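Local atomic coordinates of geranyltranstransferase (Stenotrophomonas maltophilia, PDB entry 7LBJ), a protein that probably catalyses the head-to-tail, magnesium-dependent condensation of isoprenyl diphosphates, consistent with a farnesyl or longer-chain trans-prenyl diphosphate synthase. Residues A86-H91 / S157-G162. Numbering follows the deposited sequence. Where two conformers were deposited one is given.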
loop_
_atom_site.group_PDB
_atom_site.type_symbol
_atom_site.label_atom_id
_atom_site.label_comp_id
_atom_site.label_asym_id
_atom_site.label_seq_id
_atom_site.Cartn_x
_atom_site.Cartn_y
_atom_site.Cartn_z
ATOM N N ALA A 86 2.027 8.451 -7.983
ATOM C CA ALA A 86 0.976 9.434 -7.753
ATOM C C ALA A 86 0.618 9.525 -6.278
ATOM O O ALA A 86 0.457 10.629 -5.743
ATOM C CB ALA A 86 -0.271 9.092 -8.579
ATOM N N TYR A 87 0.462 8.374 -5.608
ATOM C CA TYR A 87 0.098 8.413 -4.199
ATOM C C TYR A 87 1.189 9.116 -3.400
ATOM O O TYR A 87 0.897 9.886 -2.480
ATOM C CB TYR A 87 -0.190 6.984 -3.659
ATOM C CG TYR A 87 0.817 6.441 -2.640
ATOM C CD1 TYR A 87 0.936 6.997 -1.362
ATOM C CD2 TYR A 87 1.634 5.358 -2.945
ATOM C CE1 TYR A 87 1.886 6.526 -0.440
ATOM C CE2 TYR A 87 2.572 4.870 -2.014
ATOM C CZ TYR A 87 2.683 5.460 -0.779
ATOM O OH TYR A 87 3.606 4.989 0.118
ATOM N N SER A 88 2.459 8.882 -3.746
ATOM C CA SER A 88 3.534 9.466 -2.949
ATOM C C SER A 88 3.503 10.981 -3.031
ATOM O O SER A 88 3.816 11.668 -2.054
ATOM C CB SER A 88 4.898 8.950 -3.417
ATOM O OG SER A 88 5.246 9.524 -4.677
ATOM N N LEU A 89 3.098 11.516 -4.183
ATOM C CA LEU A 89 3.042 12.966 -4.341
ATOM C C LEU A 89 1.870 13.565 -3.578
ATOM O O LEU A 89 1.983 14.672 -3.047
ATOM C CB LEU A 89 2.946 13.331 -5.821
ATOM C CG LEU A 89 4.115 12.900 -6.701
ATOM C CD1 LEU A 89 3.911 13.363 -8.157
ATOM C CD2 LEU A 89 5.419 13.425 -6.144
ATOM N N VAL A 90 0.728 12.859 -3.540
ATOM C CA VAL A 90 -0.416 13.331 -2.764
ATOM C C VAL A 90 -0.026 13.494 -1.309
ATOM O O VAL A 90 -0.352 14.503 -0.668
ATOM C CB VAL A 90 -1.611 12.372 -2.915
ATOM C CG1 VAL A 90 -2.724 12.754 -1.928
ATOM C CG2 VAL A 90 -2.131 12.434 -4.313
ATOM N N HIS A 91 0.690 12.507 -0.760
ATOM C CA HIS A 91 1.129 12.625 0.627
ATOM C C HIS A 91 2.259 13.646 0.780
ATOM O O HIS A 91 2.240 14.447 1.722
ATOM C CB HIS A 91 1.540 11.248 1.158
ATOM C CG HIS A 91 0.372 10.361 1.440
ATOM N ND1 HIS A 91 0.503 9.106 2.002
ATOM C CD2 HIS A 91 -0.956 10.540 1.213
ATOM C CE1 HIS A 91 -0.699 8.559 2.121
ATOM N NE2 HIS A 91 -1.602 9.414 1.667
ATOM N N SER A 157 12.364 0.297 2.511
ATOM C CA SER A 157 13.637 0.039 1.831
ATOM C C SER A 157 13.781 0.812 0.529
ATOM O O SER A 157 14.868 0.800 -0.061
ATOM C CB SER A 157 13.806 -1.454 1.523
ATOM O OG SER A 157 13.727 -2.226 2.701
ATOM N N GLY A 158 12.718 1.458 0.067
ATOM C CA GLY A 158 12.770 2.257 -1.141
ATOM C C GLY A 158 12.137 3.617 -0.931
ATOM O O GLY A 158 12.548 4.384 -0.047
ATOM N N MET A 159 11.092 3.890 -1.709
ATOM C CA MET A 159 10.527 5.232 -1.801
ATOM C C MET A 159 10.204 5.829 -0.436
ATOM O O MET A 159 10.603 6.962 -0.137
ATOM C CB MET A 159 9.271 5.197 -2.676
ATOM C CG MET A 159 8.635 6.559 -2.893
ATOM S SD MET A 159 7.115 6.340 -3.855
ATOM C CE MET A 159 6.060 5.613 -2.587
ATOM N N CYS A 160 9.472 5.085 0.407
ATOM C CA CYS A 160 9.092 5.611 1.719
ATOM C C CYS A 160 10.307 5.926 2.570
ATOM O O CYS A 160 10.337 6.954 3.263
ATOM C CB CYS A 160 8.218 4.622 2.479
ATOM S SG CYS A 160 6.527 4.647 1.971
ATOM N N GLY A 161 11.296 5.032 2.576
ATOM C CA GLY A 161 12.516 5.309 3.331
ATOM C C GLY A 161 13.211 6.567 2.844
ATOM O O GLY A 161 13.731 7.358 3.642
ATOM N N GLY A 162 13.232 6.771 1.528
ATOM C CA GLY A 162 13.867 7.964 0.991
ATOM C C GLY A 162 13.116 9.227 1.353
ATOM O O GLY A 162 13.732 10.254 1.674
#
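Met159 reaches from the first turn of helix 159-168 to Tyr87 and Ser88 on helix 75-92. Its CB points toward the other helix, and CG, anti to the backbone N (chi1 -177°), carries the chain on without a turn through chi2 as far as the sulfur. Met159 SD arrives beside the side chain of Ser88, 3.5 Å from Ser88 CB, with Ser88 OG a little farther off. There the chain bends (chi3 73°) and swings the methyl to the tyrosine: Met159 CE lies 3.6 Å from Tyr87 CE2, approaching the ring obliquely. Met159 CE is also 3.6 Å from Ser88 CB. The methyl thus touches the phenol ring and the serine CB at once.

One residue on, Cys160 SG lies 3.5 Å from Tyr87 OH in one of the two conformers modelled for the cysteine; the approach is therefore doubtful. Ser88 OG spends its hydrogen bond within its own helix, on the carbonyl of His85. Tyr87 also packs on Leu125 and Gln126 of helix 115-134, while Asp123 of the second subunit touches both Tyr87 and Cys160.

In this mainly helical prenyl synthase fold, the contact joins two helices of one subunit at the dimer interface. Its chemistry is that of a buried, polarisable thioether and its methyl against a phenol ring and a serine CB, which implies cohesion by dispersion, with no hydrogen bond linking the two segments.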